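Local coordinates for membrane-associated lipoprotein (Ureaplasma parvum, PDB 3K63) that is of unknown function but is probably held at the cell membrane by a lipid, this chain being its lipoprotein-associated type-17 domain, at residues F70-L83 against K96-V110. Numbering follows the deposited sequence.
Sequences FGSANKNGTLKLSL and KLLEVSGFKSNPYGV
Leu-79 lays its CD1 methyl over one face of the Phe-103 ring in a CH-pi contact. Leu-79 CD1 is 3.8 Å from the centroid of the Phe-103 ring, 15° off the ring normal, and the two side chains cross at about a right angle. Gly-77 O lies at the ring edge, in the ring plane, 3.4 Å from Phe-103 CD2. The same Gly-77 O accepts a hydrogen bond from Phe-103 N at 3.0 Å. Ile-37 of helix 34-40 touches both Leu-79 and Phe-103.

Strands 79-83 and 96-100 are parts of an antiparallel beta hairpin, with 79-87 as the middle strand of a three-stranded sheet. Leu-79/Val-100, Leu-81/Leu-98 and Leu-83/Lys-96 are its hydrogen-bonded pairs here. On their face, Leu-81 CD1 meets Val-100 CG2 at 3.8 Å, again crosswise. On the other face, Leu-97 CD2 lies 3.5 Å from Ser-82 OG. Lys-80 NZ is hydrogen-bonded to Pro-66 O and stays 4.8 Å from Glu-99 OE1.

Beyond the hairpin, 103-110 runs back along helix 70-76. Asn-74 has CG beside its backbone N (chi1 -80°), which lets ND2 donate a hydrogen bond to Gly-109 O at 3.3 Å, from above the Gly-109 carbonyl plane. Asn-74 ND2 also makes a hydrogen bond with Ser-35 OG. Asn-74 O accepts a hydrogen bond from Asn-106 N. The extended Lys-75 chain follows the type I turn from Asn-106 to Gly-109, with CE 3.2 Å from Tyr-108 O.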
loop_
_atom_site.group_PDB
_atom_site.type_symbol
_atom_site.label_atom_id
_atom_site.label_comp_id
_atom_site.label_asym_id
_atom_site.label_seq_id
_atom_site.Cartn_x
_atom_site.Cartn_y
_atom_site.Cartn_z
ATOM N N PHE A 70 8.160 11.812 -3.838
ATOM C CA PHE A 70 6.730 12.138 -3.797
ATOM C C PHE A 70 6.092 12.775 -5.047
ATOM O O PHE A 70 5.004 12.366 -5.457
ATOM C CB PHE A 70 6.448 13.039 -2.592
ATOM C CG PHE A 70 6.682 14.508 -2.854
ATOM C CD1 PHE A 70 7.950 15.069 -2.723
ATOM C CD2 PHE A 70 5.617 15.334 -3.211
ATOM C CE1 PHE A 70 8.148 16.434 -2.937
ATOM C CE2 PHE A 70 5.804 16.698 -3.427
ATOM C CZ PHE A 70 7.072 17.250 -3.290
ATOM N N GLY A 71 6.738 13.775 -5.647
ATOM C CA GLY A 71 6.143 14.402 -6.821
ATOM C C GLY A 71 5.735 13.404 -7.894
ATOM O O GLY A 71 4.636 13.465 -8.451
ATOM N N SER A 72 6.636 12.467 -8.166
ATOM C CA SER A 72 6.410 11.431 -9.176
ATOM C C SER A 72 5.219 10.548 -8.801
ATOM O O SER A 72 4.393 10.190 -9.643
ATOM C CB SER A 72 7.671 10.570 -9.316
ATOM O OG SER A 72 7.561 9.666 -10.401
ATOM N N ALA A 73 5.141 10.210 -7.522
ATOM C CA ALA A 73 4.068 9.379 -7.009
ATOM C C ALA A 73 2.748 10.148 -6.961
ATOM O O ALA A 73 1.702 9.617 -7.332
ATOM C CB ALA A 73 4.439 8.870 -5.624
ATOM N N ASN A 74 2.795 11.395 -6.505
ATOM C CA ASN A 74 1.586 12.199 -6.418
ATOM C C ASN A 74 0.962 12.452 -7.794
ATOM O O ASN A 74 -0.247 12.613 -7.905
ATOM C CB ASN A 74 1.877 13.528 -5.702
ATOM C CG ASN A 74 1.913 13.377 -4.188
ATOM O OD1 ASN A 74 1.691 12.287 -3.653
ATOM N ND2 ASN A 74 2.179 14.473 -3.494
ATOM N N LYS A 75 1.786 12.477 -8.838
ATOM C CA LYS A 75 1.285 12.696 -10.196
ATOM C C LYS A 75 0.503 11.489 -10.711
ATOM O O LYS A 75 -0.525 11.652 -11.369
ATOM C CB LYS A 75 2.436 13.009 -11.161
ATOM C CG LYS A 75 2.890 14.468 -11.155
ATOM C CD LYS A 75 4.195 14.647 -11.913
ATOM C CE LYS A 75 4.923 15.896 -11.438
ATOM N NZ LYS A 75 6.355 15.936 -11.871
ATOM N N ASN A 76 0.989 10.286 -10.404
ATOM C CA ASN A 76 0.344 9.039 -10.838
ATOM C C ASN A 76 -0.582 8.438 -9.776
ATOM O O ASN A 76 -1.182 7.394 -10.006
ATOM C CB ASN A 76 1.402 7.988 -11.195
ATOM C CG ASN A 76 2.432 8.495 -12.184
ATOM O OD1 ASN A 76 3.619 8.173 -12.078
ATOM N ND2 ASN A 76 1.986 9.279 -13.160
ATOM N N GLY A 77 -0.699 9.085 -8.620
ATOM C CA GLY A 77 -1.550 8.547 -7.570
ATOM C C GLY A 77 -1.191 7.087 -7.339
ATOM O O GLY A 77 -2.058 6.222 -7.167
ATOM N N THR A 78 0.116 6.838 -7.309
ATOM C CA THR A 78 0.672 5.506 -7.135
ATOM C C THR A 78 1.572 5.312 -5.911
ATOM O O THR A 78 2.169 6.260 -5.408
ATOM C CB THR A 78 1.468 5.151 -8.376
ATOM O OG1 THR A 78 0.632 5.299 -9.530
ATOM C CG2 THR A 78 1.993 3.732 -8.291
ATOM N N LEU A 79 1.650 4.073 -5.434
ATOM C CA LEU A 79 2.483 3.731 -4.287
ATOM C C LEU A 79 3.026 2.333 -4.501
ATOM O O LEU A 79 2.448 1.529 -5.239
ATOM C CB LEU A 79 1.679 3.754 -2.985
ATOM C CG LEU A 79 1.401 5.069 -2.256
ATOM C CD1 LEU A 79 0.300 4.821 -1.233
ATOM C CD2 LEU A 79 2.652 5.600 -1.579
ATOM N N LYS A 80 4.152 2.050 -3.867
ATOM C CA LYS A 80 4.785 0.751 -3.954
ATOM C C LYS A 80 4.594 0.183 -2.552
ATOM O O LYS A 80 5.124 0.712 -1.572
ATOM C CB LYS A 80 6.266 0.948 -4.276
ATOM C CG LYS A 80 7.035 -0.336 -4.563
ATOM C CD LYS A 80 8.484 -0.117 -5.070
ATOM C CE LYS A 80 8.496 0.404 -6.506
ATOM N NZ LYS A 80 9.877 0.571 -7.066
ATOM N N LEU A 81 3.798 -0.870 -2.452
ATOM C CA LEU A 81 3.530 -1.507 -1.168
ATOM C C LEU A 81 4.518 -2.627 -0.869
ATOM O O LEU A 81 4.587 -3.629 -1.584
ATOM C CB LEU A 81 2.119 -2.080 -1.147
ATOM C CG LEU A 81 0.990 -1.190 -0.644
ATOM C CD1 LEU A 81 0.823 -0.008 -1.570
ATOM C CD2 LEU A 81 -0.307 -2.012 -0.554
ATOM N N SER A 82 5.289 -2.463 0.192
ATOM C CA SER A 82 6.251 -3.480 0.562
ATOM C C SER A 82 5.472 -4.423 1.478
ATOM O O SER A 82 5.044 -4.022 2.561
ATOM C CB SER A 82 7.422 -2.835 1.296
ATOM O OG SER A 82 8.444 -3.768 1.575
ATOM N N LEU A 83 5.294 -5.670 1.039
ATOM C CA LEU A 83 4.527 -6.659 1.785
ATOM C C LEU A 83 5.294 -7.776 2.447
ATOM O O LEU A 83 6.373 -8.172 1.998
ATOM C CB LEU A 83 3.513 -7.308 0.863
ATOM C CG LEU A 83 2.621 -6.393 0.037
ATOM C CD1 LEU A 83 1.953 -7.211 -1.069
ATOM C CD2 LEU A 83 1.597 -5.744 0.949
ATOM N N LYS A 96 7.320 -9.200 -0.647
ATOM C CA LYS A 96 6.920 -8.896 -2.009
ATOM C C LYS A 96 6.538 -7.438 -2.162
ATOM O O LYS A 96 5.782 -6.895 -1.356
ATOM C CB LYS A 96 5.732 -9.762 -2.421
ATOM C CG LYS A 96 5.351 -9.618 -3.890
ATOM C CD LYS A 96 4.042 -10.324 -4.210
ATOM C CE LYS A 96 4.091 -10.972 -5.594
ATOM N NZ LYS A 96 4.550 -10.041 -6.681
ATOM N N LEU A 97 7.070 -6.807 -3.201
ATOM C CA LEU A 97 6.761 -5.414 -3.481
ATOM C C LEU A 97 5.624 -5.420 -4.503
ATOM O O LEU A 97 5.710 -6.110 -5.509
ATOM C CB LEU A 97 8.003 -4.710 -4.035
ATOM C CG LEU A 97 9.197 -4.707 -3.070
ATOM C CD1 LEU A 97 10.438 -4.236 -3.813
ATOM C CD2 LEU A 97 8.928 -3.802 -1.876
ATOM N N LEU A 98 4.560 -4.672 -4.238
ATOM C CA LEU A 98 3.411 -4.622 -5.139
ATOM C C LEU A 98 3.076 -3.171 -5.457
ATOM O O LEU A 98 2.850 -2.373 -4.551
ATOM C CB LEU A 98 2.202 -5.295 -4.479
ATOM C CG LEU A 98 0.812 -5.092 -5.080
ATOM C CD1 LEU A 98 0.665 -5.895 -6.339
ATOM C CD2 LEU A 98 -0.227 -5.529 -4.081
ATOM N N GLU A 99 3.025 -2.823 -6.737
ATOM C CA GLU A 99 2.725 -1.449 -7.114
ATOM C C GLU A 99 1.237 -1.213 -7.345
ATOM O O GLU A 99 0.649 -1.833 -8.225
ATOM C CB GLU A 99 3.505 -1.086 -8.373
ATOM C CG GLU A 99 3.388 0.365 -8.775
ATOM C CD GLU A 99 4.472 0.765 -9.753
ATOM O OE1 GLU A 99 5.664 0.548 -9.431
ATOM O OE2 GLU A 99 4.130 1.292 -10.833
ATOM N N VAL A 100 0.619 -0.320 -6.570
ATOM C CA VAL A 100 -0.803 -0.059 -6.756
ATOM C C VAL A 100 -1.109 1.405 -7.019
ATOM O O VAL A 100 -0.457 2.304 -6.485
ATOM C CB VAL A 100 -1.628 -0.518 -5.555
ATOM C CG1 VAL A 100 -1.118 -1.855 -5.080
ATOM C CG2 VAL A 100 -1.571 0.503 -4.459
ATOM N N SER A 101 -2.120 1.631 -7.847
ATOM C CA SER A 101 -2.538 2.972 -8.210
ATOM C C SER A 101 -3.965 3.209 -7.741
ATOM O O SER A 101 -4.554 2.357 -7.073
ATOM C CB SER A 101 -2.459 3.132 -9.719
ATOM O OG SER A 101 -3.215 2.112 -10.334
ATOM N N GLY A 102 -4.518 4.370 -8.080
ATOM C CA GLY A 102 -5.879 4.666 -7.679
ATOM C C GLY A 102 -5.957 5.597 -6.484
ATOM O O GLY A 102 -7.040 5.812 -5.915
ATOM N N PHE A 103 -4.808 6.113 -6.064
ATOM C CA PHE A 103 -4.780 7.032 -4.940
ATOM C C PHE A 103 -4.980 8.431 -5.510
ATOM O O PHE A 103 -4.848 8.645 -6.718
ATOM C CB PHE A 103 -3.438 6.945 -4.225
ATOM C CG PHE A 103 -3.195 5.626 -3.559
ATOM C CD1 PHE A 103 -3.810 5.317 -2.349
ATOM C CD2 PHE A 103 -2.377 4.671 -4.160
ATOM C CE1 PHE A 103 -3.617 4.073 -1.750
ATOM C CE2 PHE A 103 -2.181 3.425 -3.562
ATOM C CZ PHE A 103 -2.801 3.126 -2.358
ATOM N N LYS A 104 -5.330 9.382 -4.657
ATOM C CA LYS A 104 -5.523 10.750 -5.115
ATOM C C LYS A 104 -4.266 11.249 -5.830
ATOM O O LYS A 104 -3.154 10.810 -5.532
ATOM C CB LYS A 104 -5.832 11.655 -3.931
ATOM C CG LYS A 104 -6.022 13.095 -4.324
ATOM C CD LYS A 104 -6.851 13.812 -3.285
ATOM C CE LYS A 104 -7.048 15.265 -3.651
ATOM N NZ LYS A 104 -7.773 15.997 -2.576
ATOM N N SER A 105 -4.438 12.160 -6.781
ATOM C CA SER A 105 -3.298 12.714 -7.523
ATOM C C SER A 105 -3.588 14.133 -8.007
ATOM O O SER A 105 -4.738 14.575 -8.014
ATOM C CB SER A 105 -2.988 11.834 -8.730
ATOM O OG SER A 105 -4.086 11.829 -9.624
ATOM N N ASN A 106 -2.531 14.848 -8.374
ATOM C CA ASN A 106 -2.652 16.198 -8.896
ATOM C C ASN A 106 -1.556 16.274 -9.954
ATOM O O ASN A 106 -0.434 15.807 -9.730
ATOM C CB ASN A 106 -2.463 17.245 -7.783
ATOM C CG ASN A 106 -1.031 17.723 -7.640
ATOM O OD1 ASN A 106 -0.195 17.065 -7.016
ATOM N ND2 ASN A 106 -0.744 18.897 -8.211
ATOM N N PRO A 107 -1.863 16.864 -11.116
ATOM C CA PRO A 107 -0.952 17.018 -12.259
ATOM C C PRO A 107 0.491 17.490 -12.031
ATOM O O PRO A 107 1.362 17.150 -12.820
ATOM C CB PRO A 107 -1.734 17.942 -13.183
ATOM C CG PRO A 107 -2.408 18.849 -12.202
ATOM C CD PRO A 107 -2.931 17.878 -11.172
ATOM N N TYR A 108 0.758 18.238 -10.965
ATOM C CA TYR A 108 2.120 18.697 -10.719
ATOM C C TYR A 108 2.834 17.959 -9.587
ATOM O O TYR A 108 4.032 18.160 -9.359
ATOM C CB TYR A 108 2.130 20.199 -10.417
ATOM C CG TYR A 108 1.370 21.025 -11.416
ATOM C CD1 TYR A 108 1.483 20.763 -12.776
ATOM C CD2 TYR A 108 0.553 22.078 -11.007
ATOM C CE1 TYR A 108 0.808 21.526 -13.711
ATOM C CE2 TYR A 108 -0.130 22.852 -11.936
ATOM C CZ TYR A 108 0.004 22.572 -13.286
ATOM O OH TYR A 108 -0.649 23.353 -14.211
ATOM N N GLY A 109 2.090 17.140 -8.853
ATOM C CA GLY A 109 2.684 16.384 -7.768
ATOM C C GLY A 109 2.829 17.136 -6.460
ATOM O O GLY A 109 3.472 16.657 -5.534
ATOM N N VAL A 110 2.252 18.325 -6.376
ATOM C CA VAL A 110 2.346 19.105 -5.146
ATOM C C VAL A 110 1.699 18.298 -4.017
ATOM O O VAL A 110 0.707 17.622 -4.255
ATOM C CB VAL A 110 1.638 20.480 -5.323
ATOM C CG1 VAL A 110 0.272 20.270 -5.943
ATOM C CG2 VAL A 110 1.515 21.198 -3.987
#